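Local coordinates for protein membrane-bound protease PH1510 (Pyrococcus horikoshii, PDB 6M4B) that cleaves proteins, preferentially near hydrophobic or aromatic residues, including casein and a stomatin homolog in vitro, through the N-terminal ClpP-like serine protease domain described here, at residues R29-I33 with Y207-S211; L94-P99 with V167-R173; Q138-R142 with T187-V191; L179-M185 with T197-V203. The protein carries 1 engineered substitution. The contacts are given in a common frame with arbitrary orientation. Numbering follows the deposited sequence.

Interaction 1: residues R29-I33 with Y207-S211; sequences RYITI and YLAPS
The shortest polar link between helix 21-36 and the C-terminal tail runs through a water, 2.7 Å from Tyr30 OH and donating to Leu208 O at 2.8 Å. Arg29 adds a fork: its NH2 and NH1 both donate to Ala209 O, at 3.3 and 3.4 Å, two weak hydrogen bonds with the carbonyl oxygen near the guanidinium plane. Arg29 extends with chi1 to chi3 all t, and the N of poorly ordered Ser211 lies over one face of its guanidinium, 4.0 Å from NH2. Tyr30, chi1 m, sends its ring out from the helix to the tail, its edge near Ala209 O and Pro210 N, so that Tyr30 OH comes within 3.4 Å of Pro210 CA, while Tyr30 CD1 packs 3.8 Å from Leu208 CB. One helical turn after Arg29, Ile33 (m, t) brings its CG2 to 4.0 Å from CD2 of Leu208 (m, t), which points at the helix. The helix is regular, with Ile33 N bonded to Arg29 O at 3.0 Å, and the tail is extended (phi -67° to -108°, psi 136° to 151° over Leu208-Pro210); the closest CA pair is Tyr30-Leu208, 7.1 Å apart. Leu208 bonds through its backbone to Val12. The chain leaving edge strand 204-207 thus lies against helix 21-36, which packs through Tyr30 on neighbouring strand 9-16 of the parallel sheet of an alpha/beta fold.

Interaction 2: residues L94-P99 with V167-R173; sequences LIAMAP and VIEVVAR
Residues 170-171 pair in parallel with strand 94-97, bridging Val170 to Ala96 and Val171 to Met97 (CA-CA 4.4 and 4.9 Å); Glu169 is an extra residue before them, since the nearest CA pairs step from Ile95-Ile168 (5.1 Å) to Ala96-Val170. At the start, Val167 O touches Ile95 CD1 at 3.5 Å. Ile168 (p, t) points at the strand, its CG2 3.5 Å from Ile95 CG2 and its CD1 3.7 Å from Met97 SD. Glu169 bonds through both backbone and side chain: Glu169 N donates to Ile95 O at 3.1 Å, and the carboxylate, folded back with chi1 m and chi2 p, accepts Ile95 N at Glu169 OE2, 2.8 Å away. The same OE2 forms a salt bridge with Arg142. Psi of -27° at Glu169 breaks the extended path, and Val170 N also reaches Ile95 O, at 3.2 Å. From Val170 the pairing is regular: Met97 N donates to Val170 O at 2.8 Å and Ala172 N to Met97 O at 3.0 Å. Val170 CB lies 3.9 Å from Ala96 CB on one face; Val171 and Met97 share the other. Val171 CG1 meets Pro99 CG at 4.2 Å. Ala172 O receives a CA-H...O contact from Ala98 CA at 3.2 Å. Strand 170-171 is the outermost strand, next to 94-97, of the parallel sheet in this ClpP/crotonase-type domain, with helix 175-182 over its Val170 face and helix 159-164 over its Val171 face.

Interaction 3: residues Q138-R142 with T187-V191; sequences QESGR and TKIPV
A Schellman motif closes helix 123-139, and the loop 187-191 packs against it beside the second subunit. Gly141 is the C-prime residue, at phi/psi 67°/19°: Arg142 N bonds back to Ala137 O, and Gly141 N more weakly to Gln138 O at 3.3 Å. Ser140, the first residue to leave helical angles, comes closest to the loop, its CA 4.8 Å from that of Lys188; Ser140 CA makes a CA-H...O contact with Lys188 O at 3.3 Å. Ile189 (p, t) places CG2 3.6 Å from Ser140 CB and 3.8 Å from Glu139 O. Across the subunit boundary, Glu139 packs on Tyr132 and Pro190 on Ile125, both of the second subunit. The Arg142 guanidinium, salt-bridged to Glu169, has Lys188 CB over one face and Lys188 CG 3.6 Å from Arg142 NH2. Lys188 points at the helix end and coils with all four chi angles in m, which brings Lys188 NZ to a weak hydrogen bond with Ser140 O at 3.2 Å.

Interaction 4: residues L179-M185 with T197-V203; sequences LKKSNGM and TLNFTNV
Two backbone hydrogen bonds join the exit of helix 175-182 to the returning chain: Gly184 N to Leu198 O and Leu198 N to Met185 O, each 2.8 Å. The nearest CA pairs, Asn183-Phe200, Gly184-Leu198 and Met185-Thr197 (4.9 to 5.5 Å), run antiparallel. Ser182-Met185 is a type II turn, with Met185 N bonded to Ser182 O at 3.1 Å and Gly184 at phi 84°. Asn183, chi1 t, adds two side-chain bonds: its OD1 accepts Phe200 N at 2.8 Å, and its ND2 donates to Thr201 OG1 at 2.9 Å. The apolar part centres on Phe200 (chi1 m): Leu179 CD2 sits over the ring face in a CH-pi contact, 3.7 Å from the centroid, while Ser182 CB approaches the ring edge, 3.8 Å from Phe200 CE2. Leu179 CD1 also meets Val203 CG1 at 3.9 Å. Phe200 and Val203 pack on Val10 too. The helix thus ends in a type II turn that binds the returning segment 197-203, which leads into edge strand 204-207 of the parallel sheet.

Overall arrangement
From the N terminus, helix 21-36 supplies the first half of interaction 1, whose loop closes only at the C-terminal tail and so encloses the other three contacts. Strand 94-97 opens interaction 2; before strand 170-171 closes it, helix 123-139 ends and opens interaction 3, so these two cross, joined by the Arg142-Glu169 salt bridge. Helix 175-182 then opens interaction 4, in series after interaction 2. Segment 187-191 closes interaction 3 before 197-203 closes interaction 4, a second crossing. Interaction 2 pairs edge strand 170-171 with 94-97, interactions 1 and 4 hold the segments after and before edge strand 204-207 against helices 21-36 and 175-182, and interaction 3 ties helix 123-139 to loop 187-191.

Interaction 1: residues R29-I33 with Y207-S211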
loop_
_atom_site.group_PDB
_atom_site.type_symbol
_atom_site.label_atom_id
_atom_site.label_comp_id
_atom_site.label_asym_id
_atom_site.label_seq_id
_atom_site.Cartn_x
_atom_site.Cartn_y
_atom_site.Cartn_z
ATOM N N ARG A 29 17.081 4.838 5.744
ATOM C CA ARG A 29 18.490 5.242 5.628
ATOM C C ARG A 29 19.272 4.181 4.859
ATOM O O ARG A 29 19.921 4.512 3.860
ATOM C CB ARG A 29 19.113 5.495 7.022
ATOM C CG ARG A 29 20.571 5.964 7.022
ATOM C CD ARG A 29 21.100 6.270 8.462
ATOM N NE ARG A 29 22.570 6.135 8.512
ATOM C CZ ARG A 29 23.248 5.001 8.741
ATOM N NH1 ARG A 29 24.580 5.030 8.757
ATOM N NH2 ARG A 29 22.626 3.841 8.952
ATOM N N TYR A 30 19.169 2.921 5.303
ATOM C CA TYR A 30 19.892 1.809 4.675
ATOM C C TYR A 30 19.535 1.654 3.176
ATOM O O TYR A 30 20.393 1.462 2.320
ATOM C CB TYR A 30 19.591 0.495 5.392
ATOM C CG TYR A 30 20.144 0.344 6.794
ATOM C CD1 TYR A 30 21.450 0.719 7.103
ATOM C CD2 TYR A 30 19.376 -0.234 7.811
ATOM C CE1 TYR A 30 21.967 0.549 8.390
ATOM C CE2 TYR A 30 19.880 -0.415 9.097
ATOM C CZ TYR A 30 21.183 -0.012 9.386
ATOM O OH TYR A 30 21.709 -0.180 10.658
ATOM N N ILE A 31 18.259 1.743 2.854
ATOM C CA ILE A 31 17.841 1.590 1.458
ATOM C C ILE A 31 18.309 2.796 0.647
ATOM O O ILE A 31 18.735 2.649 -0.500
ATOM C CB ILE A 31 16.309 1.367 1.346
ATOM C CG1 ILE A 31 15.914 0.050 2.005
ATOM C CG2 ILE A 31 15.854 1.356 -0.108
ATOM C CD1 ILE A 31 14.429 -0.120 2.270
ATOM N N THR A 32 18.223 3.998 1.223
ATOM C CA THR A 32 18.638 5.212 0.477
ATOM C C THR A 32 20.123 5.129 0.113
ATOM O O THR A 32 20.519 5.347 -1.050
ATOM C CB THR A 32 18.353 6.530 1.249
ATOM O OG1 THR A 32 16.969 6.574 1.611
ATOM C CG2 THR A 32 18.646 7.722 0.361
ATOM N N ILE A 33 20.926 4.739 1.083
ATOM C CA ILE A 33 22.357 4.552 0.844
ATOM C C ILE A 33 22.596 3.597 -0.327
ATOM O O ILE A 33 23.261 3.941 -1.293
ATOM C CB ILE A 33 23.083 4.053 2.111
ATOM C CG1 ILE A 33 23.136 5.173 3.148
ATOM C CG2 ILE A 33 24.506 3.613 1.767
ATOM C CD1 ILE A 33 23.541 4.728 4.545
ATOM N N TYR A 207 28.869 -4.236 4.444
ATOM C CA TYR A 207 27.988 -4.178 5.617
ATOM C C TYR A 207 27.711 -2.729 5.951
ATOM O O TYR A 207 28.595 -1.926 5.922
ATOM C CB TYR A 207 28.551 -5.005 6.800
ATOM C CG TYR A 207 28.440 -6.499 6.543
ATOM C CD1 TYR A 207 29.324 -7.134 5.700
ATOM C CD2 TYR A 207 27.389 -7.276 7.098
ATOM C CE1 TYR A 207 29.207 -8.505 5.407
ATOM C CE2 TYR A 207 27.274 -8.658 6.826
ATOM C CZ TYR A 207 28.174 -9.265 5.964
ATOM O OH TYR A 207 28.142 -10.620 5.628
ATOM N N LEU A 208 26.453 -2.388 6.181
ATOM C CA LEU A 208 26.097 -1.060 6.631
ATOM C C LEU A 208 25.876 -1.160 8.104
ATOM O O LEU A 208 25.232 -2.115 8.585
ATOM C CB LEU A 208 24.816 -0.553 5.973
ATOM C CG LEU A 208 24.939 -0.333 4.477
ATOM C CD1 LEU A 208 23.575 -0.032 3.924
ATOM C CD2 LEU A 208 25.917 0.795 4.160
ATOM N N ALA A 209 26.403 -0.170 8.820
ATOM C CA ALA A 209 26.364 -0.162 10.276
ATOM C C ALA A 209 25.356 0.911 10.762
ATOM O O ALA A 209 25.109 1.910 10.076
ATOM C CB ALA A 209 27.777 0.065 10.842
ATOM N N PRO A 210 24.751 0.689 11.941
ATOM C CA PRO A 210 23.857 1.710 12.519
ATOM C C PRO A 210 24.636 2.958 12.924
ATOM O O PRO A 210 25.714 2.821 13.491
ATOM C CB PRO A 210 23.204 0.987 13.711
ATOM C CG PRO A 210 24.066 -0.199 14.008
ATOM C CD PRO A 210 24.867 -0.525 12.778
ATOM N N SER A 211 24.116 4.151 12.612
ATOM C CA SER A 211 24.830 5.422 12.872
ATOM C C SER A 211 25.278 5.678 14.336
ATOM O O SER A 211 24.475 5.755 15.266
ATOM C CB SER A 211 23.987 6.589 12.361
ATOM O OG SER A 211 24.659 7.812 12.561
HETATM O O HOH W 1 23.112 -2.529 10.402
#

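Interaction 2: residues L94-P99 with V167-R173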
loop_
_atom_site.group_PDB
_atom_site.type_symbol
_atom_site.label_atom_id
_atom_site.label_comp_id
_atom_site.label_asym_id
_atom_site.label_seq_id
_atom_site.Cartn_x
_atom_site.Cartn_y
_atom_site.Cartn_z
ATOM N N LEU A 94 12.358 -10.408 -2.431
ATOM C CA LEU A 94 12.787 -11.769 -2.240
ATOM C C LEU A 94 12.877 -12.047 -0.737
ATOM O O LEU A 94 13.304 -11.177 0.011
ATOM C CB LEU A 94 14.165 -11.994 -2.875
ATOM C CG LEU A 94 14.501 -13.451 -3.229
ATOM C CD1 LEU A 94 13.765 -13.791 -4.486
ATOM C CD2 LEU A 94 15.990 -13.692 -3.485
ATOM N N ILE A 95 12.462 -13.233 -0.306
ATOM C CA ILE A 95 12.545 -13.583 1.085
ATOM C C ILE A 95 13.437 -14.784 1.185
ATOM O O ILE A 95 13.224 -15.769 0.482
ATOM C CB ILE A 95 11.165 -13.940 1.713
ATOM C CG1 ILE A 95 10.143 -12.801 1.529
ATOM C CG2 ILE A 95 11.332 -14.202 3.192
ATOM C CD1 ILE A 95 8.702 -13.276 1.686
ATOM N N ALA A 96 14.365 -14.707 2.114
ATOM C CA ALA A 96 15.199 -15.831 2.499
ATOM C C ALA A 96 15.075 -16.060 4.004
ATOM O O ALA A 96 14.967 -15.095 4.785
ATOM C CB ALA A 96 16.642 -15.539 2.141
ATOM N N MET A 97 15.105 -17.320 4.390
ATOM C CA MET A 97 15.135 -17.699 5.823
ATOM C C MET A 97 16.314 -18.647 6.191
ATOM O O MET A 97 16.614 -19.568 5.472
ATOM C CB MET A 97 13.804 -18.335 6.230
ATOM C CG MET A 97 12.598 -17.374 6.176
ATOM S SD MET A 97 11.082 -18.224 6.617
ATOM C CE MET A 97 11.270 -18.302 8.392
ATOM N N ALA A 98 17.010 -18.326 7.264
ATOM C CA ALA A 98 18.030 -19.233 7.831
ATOM C C ALA A 98 17.344 -20.419 8.503
ATOM O O ALA A 98 16.214 -20.268 8.967
ATOM C CB ALA A 98 18.865 -18.503 8.857
ATOM N N PRO A 99 17.985 -21.609 8.509
ATOM C CA PRO A 99 17.347 -22.725 9.245
ATOM C C PRO A 99 17.235 -22.352 10.711
ATOM O O PRO A 99 18.032 -21.518 11.193
ATOM C CB PRO A 99 18.293 -23.901 9.017
ATOM C CG PRO A 99 19.015 -23.569 7.732
ATOM C CD PRO A 99 19.186 -22.060 7.780
ATOM N N VAL A 167 5.638 -19.399 0.149
ATOM C CA VAL A 167 5.680 -18.148 0.897
ATOM C C VAL A 167 7.030 -17.424 0.798
ATOM O O VAL A 167 7.074 -16.203 0.811
ATOM C CB VAL A 167 5.450 -18.425 2.388
ATOM C CG1 VAL A 167 5.526 -17.176 3.224
ATOM C CG2 VAL A 167 4.104 -19.082 2.543
ATOM N N ILE A 168 8.124 -18.174 0.754
ATOM C CA ILE A 168 9.467 -17.587 0.611
ATOM C C ILE A 168 10.163 -18.228 -0.594
ATOM O O ILE A 168 9.678 -19.192 -1.165
ATOM C CB ILE A 168 10.314 -17.804 1.874
ATOM C CG1 ILE A 168 10.615 -19.293 2.093
ATOM C CG2 ILE A 168 9.601 -17.244 3.100
ATOM C CD1 ILE A 168 11.586 -19.558 3.214
ATOM N N GLU A 169 11.312 -17.687 -0.953
ATOM C CA GLU A 169 12.030 -18.128 -2.128
ATOM C C GLU A 169 13.324 -18.906 -1.791
ATOM O O GLU A 169 13.696 -19.757 -2.555
ATOM C CB GLU A 169 12.314 -16.960 -3.086
ATOM C CG GLU A 169 11.084 -16.329 -3.728
ATOM C CD GLU A 169 10.315 -15.443 -2.751
ATOM O OE1 GLU A 169 9.106 -15.693 -2.520
ATOM O OE2 GLU A 169 10.922 -14.502 -2.211
ATOM N N VAL A 170 13.943 -18.650 -0.649
ATOM C CA VAL A 170 15.238 -19.199 -0.362
ATOM C C VAL A 170 15.368 -19.596 1.095
ATOM O O VAL A 170 15.040 -18.841 2.002
ATOM C CB VAL A 170 16.359 -18.150 -0.720
ATOM C CG1 VAL A 170 17.726 -18.641 -0.308
ATOM C CG2 VAL A 170 16.335 -17.795 -2.233
ATOM N N VAL A 171 15.854 -20.809 1.312
ATOM C CA VAL A 171 16.445 -21.188 2.629
ATOM C C VAL A 171 17.985 -21.155 2.533
ATOM O O VAL A 171 18.571 -21.871 1.689
ATOM C CB VAL A 171 16.010 -22.606 3.044
ATOM C CG1 VAL A 171 16.562 -22.940 4.434
ATOM C CG2 VAL A 171 14.498 -22.701 3.001
ATOM N N ALA A 172 18.610 -20.366 3.398
ATOM C CA ALA A 172 20.063 -20.138 3.357
ATOM C C ALA A 172 20.700 -19.934 4.729
ATOM O O ALA A 172 20.278 -19.055 5.509
ATOM C CB ALA A 172 20.372 -18.907 2.500
ATOM N N ARG A 173 21.793 -20.687 4.936
ATOM C CA ARG A 173 22.566 -20.729 6.180
ATOM C C ARG A 173 23.346 -19.461 6.420
ATOM O O ARG A 173 23.582 -19.129 7.550
ATOM C CB ARG A 173 23.605 -21.838 6.109
ATOM C CG ARG A 173 23.070 -23.242 5.843
ATOM C CD ARG A 173 24.196 -24.275 5.835
ATOM N NE ARG A 173 25.451 -23.849 5.188
ATOM C CZ ARG A 173 25.840 -24.192 3.963
ATOM N NH1 ARG A 173 27.016 -23.725 3.497
ATOM N NH2 ARG A 173 25.062 -24.966 3.185
#

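Interaction 3: residues Q138-R142 with T187-V191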
loop_
_atom_site.group_PDB
_atom_site.type_symbol
_atom_site.label_atom_id
_atom_site.label_comp_id
_atom_site.label_asym_id
_atom_site.label_seq_id
_atom_site.Cartn_x
_atom_site.Cartn_y
_atom_site.Cartn_z
ATOM N N GLN A 138 -0.369 -11.698 -3.154
ATOM C CA GLN A 138 -0.788 -11.758 -4.556
ATOM C C GLN A 138 0.110 -10.912 -5.413
ATOM O O GLN A 138 0.432 -11.300 -6.502
ATOM C CB GLN A 138 -2.247 -11.323 -4.773
ATOM C CG GLN A 138 -3.234 -12.080 -3.918
ATOM C CD GLN A 138 -3.867 -13.229 -4.634
ATOM O OE1 GLN A 138 -3.352 -13.701 -5.673
ATOM N NE2 GLN A 138 -4.997 -13.720 -4.074
ATOM N N GLU A 139 0.482 -9.740 -4.928
ATOM C CA GLU A 139 1.371 -8.866 -5.663
ATOM C C GLU A 139 2.748 -9.524 -5.945
ATOM O O GLU A 139 3.375 -9.203 -6.933
ATOM C CB GLU A 139 1.603 -7.564 -4.882
ATOM C CG GLU A 139 0.414 -6.623 -4.981
ATOM C CD GLU A 139 0.363 -5.564 -3.887
ATOM O OE1 GLU A 139 1.359 -5.417 -3.125
ATOM O OE2 GLU A 139 -0.697 -4.889 -3.787
ATOM N N SER A 140 3.216 -10.367 -5.038
ATOM C CA SER A 140 4.498 -11.020 -5.175
ATOM C C SER A 140 4.430 -12.481 -5.624
ATOM O O SER A 140 5.438 -13.181 -5.555
ATOM C CB SER A 140 5.219 -10.927 -3.835
ATOM O OG SER A 140 4.499 -11.557 -2.800
ATOM N N GLY A 141 3.259 -12.965 -6.074
ATOM C CA GLY A 141 3.152 -14.359 -6.514
ATOM C C GLY A 141 3.322 -15.363 -5.383
ATOM O O GLY A 141 3.528 -16.502 -5.628
ATOM N N ARG A 142 3.168 -14.954 -4.137
ATOM C CA ARG A 142 3.330 -15.823 -3.018
ATOM C C ARG A 142 1.963 -16.343 -2.541
ATOM O O ARG A 142 0.931 -15.850 -2.926
ATOM C CB ARG A 142 4.074 -15.066 -1.895
ATOM C CG ARG A 142 5.541 -14.766 -2.249
ATOM C CD ARG A 142 6.171 -13.845 -1.227
ATOM N NE ARG A 142 7.512 -13.518 -1.623
ATOM C CZ ARG A 142 8.058 -12.305 -1.717
ATOM N NH1 ARG A 142 7.392 -11.188 -1.454
ATOM N NH2 ARG A 142 9.328 -12.218 -2.073
ATOM N N THR A 187 13.011 -10.806 -9.191
ATOM C CA THR A 187 12.362 -10.210 -8.061
ATOM C C THR A 187 10.895 -10.603 -8.135
ATOM O O THR A 187 10.340 -10.780 -9.208
ATOM C CB THR A 187 12.509 -8.680 -8.049
ATOM O OG1 THR A 187 12.059 -8.121 -9.294
ATOM C CG2 THR A 187 13.953 -8.310 -7.819
ATOM N N LYS A 188 10.271 -10.758 -6.989
ATOM C CA LYS A 188 8.893 -11.199 -6.985
ATOM C C LYS A 188 7.910 -10.052 -7.149
ATOM O O LYS A 188 6.767 -10.273 -7.474
ATOM C CB LYS A 188 8.562 -11.989 -5.696
ATOM C CG LYS A 188 9.282 -13.322 -5.534
ATOM C CD LYS A 188 9.314 -14.265 -6.728
ATOM C CE LYS A 188 7.970 -14.692 -7.298
ATOM N NZ LYS A 188 7.280 -15.648 -6.419
ATOM N N ILE A 189 8.361 -8.836 -6.915
ATOM C CA ILE A 189 7.583 -7.636 -7.180
ATOM C C ILE A 189 8.461 -6.762 -8.105
ATOM O O ILE A 189 9.671 -6.945 -8.180
ATOM C CB ILE A 189 7.192 -6.855 -5.894
ATOM C CG1 ILE A 189 8.414 -6.452 -5.071
ATOM C CG2 ILE A 189 6.265 -7.669 -5.031
ATOM C CD1 ILE A 189 8.109 -5.519 -3.897
ATOM N N PRO A 190 7.854 -5.847 -8.846
ATOM C CA PRO A 190 8.647 -5.001 -9.743
ATOM C C PRO A 190 9.615 -4.048 -9.019
ATOM O O PRO A 190 9.431 -3.720 -7.847
ATOM C CB PRO A 190 7.572 -4.187 -10.519
ATOM C CG PRO A 190 6.271 -4.828 -10.211
ATOM C CD PRO A 190 6.423 -5.504 -8.876
ATOM N N VAL A 191 10.653 -3.669 -9.717
ATOM C CA VAL A 191 11.562 -2.572 -9.320
ATOM C C VAL A 191 11.323 -1.573 -10.434
ATOM O O VAL A 191 11.591 -1.929 -11.602
ATOM C CB VAL A 191 13.039 -3.026 -9.290
ATOM C CG1 VAL A 191 13.981 -1.878 -8.917
ATOM C CG2 VAL A 191 13.209 -4.153 -8.305
#

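Interaction 4: residues L179-M185 with T197-V203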
loop_
_atom_site.group_PDB
_atom_site.type_symbol
_atom_site.label_atom_id
_atom_site.label_comp_id
_atom_site.label_asym_id
_atom_site.label_seq_id
_atom_site.Cartn_x
_atom_site.Cartn_y
_atom_site.Cartn_z
ATOM N N LEU A 179 23.219 -15.537 -1.529
ATOM C CA LEU A 179 23.727 -15.068 -2.834
ATOM C C LEU A 179 23.755 -16.146 -3.870
ATOM O O LEU A 179 23.221 -15.963 -4.960
ATOM C CB LEU A 179 25.110 -14.440 -2.704
ATOM C CG LEU A 179 25.125 -13.146 -1.855
ATOM C CD1 LEU A 179 26.585 -12.721 -1.600
ATOM C CD2 LEU A 179 24.333 -12.001 -2.467
ATOM N N LYS A 180 24.264 -17.310 -3.513
ATOM C CA LYS A 180 24.348 -18.418 -4.464
ATOM C C LYS A 180 22.984 -18.893 -4.953
ATOM O O LYS A 180 22.760 -19.053 -6.146
ATOM C CB LYS A 180 25.141 -19.543 -3.808
ATOM C CG LYS A 180 25.484 -20.763 -4.645
ATOM C CD LYS A 180 26.243 -21.774 -3.754
ATOM C CE LYS A 180 25.819 -23.234 -3.952
ATOM N NZ LYS A 180 26.575 -23.913 -5.039
ATOM N N LYS A 181 22.059 -19.167 -4.044
ATOM C CA LYS A 181 20.709 -19.673 -4.454
ATOM C C LYS A 181 19.804 -18.593 -5.046
ATOM O O LYS A 181 18.851 -18.918 -5.780
ATOM C CB LYS A 181 19.999 -20.287 -3.255
ATOM C CG LYS A 181 20.654 -21.566 -2.746
ATOM C CD LYS A 181 20.149 -21.930 -1.359
ATOM C CE LYS A 181 20.260 -23.418 -1.080
ATOM N NZ LYS A 181 19.359 -23.817 0.029
ATOM N N SER A 182 20.060 -17.330 -4.688
ATOM C CA SER A 182 19.247 -16.215 -5.185
ATOM C C SER A 182 19.694 -15.788 -6.576
ATOM O O SER A 182 18.930 -15.119 -7.313
ATOM C CB SER A 182 19.291 -15.024 -4.249
ATOM O OG SER A 182 18.648 -15.331 -3.028
ATOM N N ASN A 183 20.926 -16.151 -6.942
ATOM C CA ASN A 183 21.509 -15.701 -8.215
ATOM C C ASN A 183 20.703 -16.201 -9.380
ATOM O O ASN A 183 20.443 -17.374 -9.456
ATOM C CB ASN A 183 22.939 -16.247 -8.336
ATOM C CG ASN A 183 23.663 -15.717 -9.539
ATOM O OD1 ASN A 183 23.377 -14.632 -10.031
ATOM N ND2 ASN A 183 24.651 -16.434 -9.959
ATOM N N GLY A 184 20.314 -15.320 -10.285
ATOM C CA GLY A 184 19.469 -15.663 -11.448
ATOM C C GLY A 184 17.951 -15.690 -11.217
ATOM O O GLY A 184 17.203 -15.955 -12.159
ATOM N N MET A 185 17.489 -15.448 -9.988
ATOM C CA MET A 185 16.054 -15.361 -9.788
ATOM C C MET A 185 15.528 -13.934 -10.003
ATOM O O MET A 185 16.251 -12.928 -9.841
ATOM C CB MET A 185 15.521 -16.207 -8.592
ATOM C CG MET A 185 15.998 -16.040 -7.193
ATOM S SD MET A 185 15.003 -17.084 -6.109
ATOM C CE MET A 185 15.536 -18.817 -6.043
ATOM N N THR A 197 16.202 -9.482 -12.886
ATOM C CA THR A 197 16.916 -10.737 -12.582
ATOM C C THR A 197 18.125 -10.424 -11.701
ATOM O O THR A 197 18.909 -9.589 -12.050
ATOM C CB THR A 197 17.312 -11.489 -13.872
ATOM O OG1 THR A 197 16.129 -11.848 -14.585
ATOM C CG2 THR A 197 18.090 -12.808 -13.557
ATOM N N LEU A 198 18.248 -11.075 -10.548
ATOM C CA LEU A 198 19.318 -10.772 -9.627
ATOM C C LEU A 198 20.626 -11.381 -10.150
ATOM O O LEU A 198 20.663 -12.545 -10.595
ATOM C CB LEU A 198 19.026 -11.325 -8.240
ATOM C CG LEU A 198 17.795 -10.733 -7.538
ATOM C CD1 LEU A 198 17.436 -11.563 -6.326
ATOM C CD2 LEU A 198 18.047 -9.293 -7.150
ATOM N N ASN A 199 21.691 -10.607 -10.121
ATOM C CA ASN A 199 22.982 -11.078 -10.615
ATOM C C ASN A 199 23.977 -11.047 -9.522
ATOM O O ASN A 199 24.481 -9.977 -9.131
ATOM C CB ASN A 199 23.446 -10.217 -11.755
ATOM C CG ASN A 199 24.891 -10.488 -12.140
ATOM O OD1 ASN A 199 25.491 -11.500 -11.790
ATOM N ND2 ASN A 199 25.447 -9.554 -12.876
ATOM N N PHE A 200 24.241 -12.233 -8.990
ATOM C CA PHE A 200 25.108 -12.341 -7.839
ATOM C C PHE A 200 26.290 -13.244 -8.083
ATOM O O PHE A 200 26.948 -13.695 -7.153
ATOM C CB PHE A 200 24.328 -12.921 -6.639
ATOM C CG PHE A 200 23.243 -12.017 -6.072
ATOM C CD1 PHE A 200 23.388 -10.609 -5.997
ATOM C CD2 PHE A 200 22.148 -12.585 -5.510
ATOM C CE1 PHE A 200 22.415 -9.840 -5.408
ATOM C CE2 PHE A 200 21.159 -11.820 -4.920
ATOM C CZ PHE A 200 21.293 -10.468 -4.859
ATOM N N THR A 201 26.610 -13.481 -9.331
ATOM C CA THR A 201 27.714 -14.364 -9.638
ATOM C C THR A 201 29.035 -13.873 -9.018
ATOM O O THR A 201 29.697 -14.625 -8.340
ATOM C CB THR A 201 27.804 -14.495 -11.142
ATOM O OG1 THR A 201 26.506 -14.896 -11.616
ATOM C CG2 THR A 201 28.914 -15.524 -11.538
ATOM N N ASN A 202 29.359 -12.601 -9.196
ATOM C CA ASN A 202 30.531 -11.984 -8.556
ATOM C C ASN A 202 30.144 -10.673 -7.996
ATOM O O ASN A 202 29.840 -9.732 -8.746
ATOM C CB ASN A 202 31.641 -11.784 -9.578
ATOM C CG ASN A 202 32.225 -13.093 -10.006
ATOM O OD1 ASN A 202 32.018 -13.560 -11.116
ATOM N ND2 ASN A 202 32.902 -13.735 -9.084
ATOM N N VAL A 203 30.123 -10.592 -6.680
ATOM C CA VAL A 203 29.534 -9.443 -6.019
ATOM C C VAL A 203 30.367 -9.037 -4.815
ATOM O O VAL A 203 31.016 -9.860 -4.240
ATOM C CB VAL A 203 28.090 -9.758 -5.677
ATOM C CG1 VAL A 203 27.997 -10.997 -4.841
ATOM C CG2 VAL A 203 27.498 -8.628 -4.902
#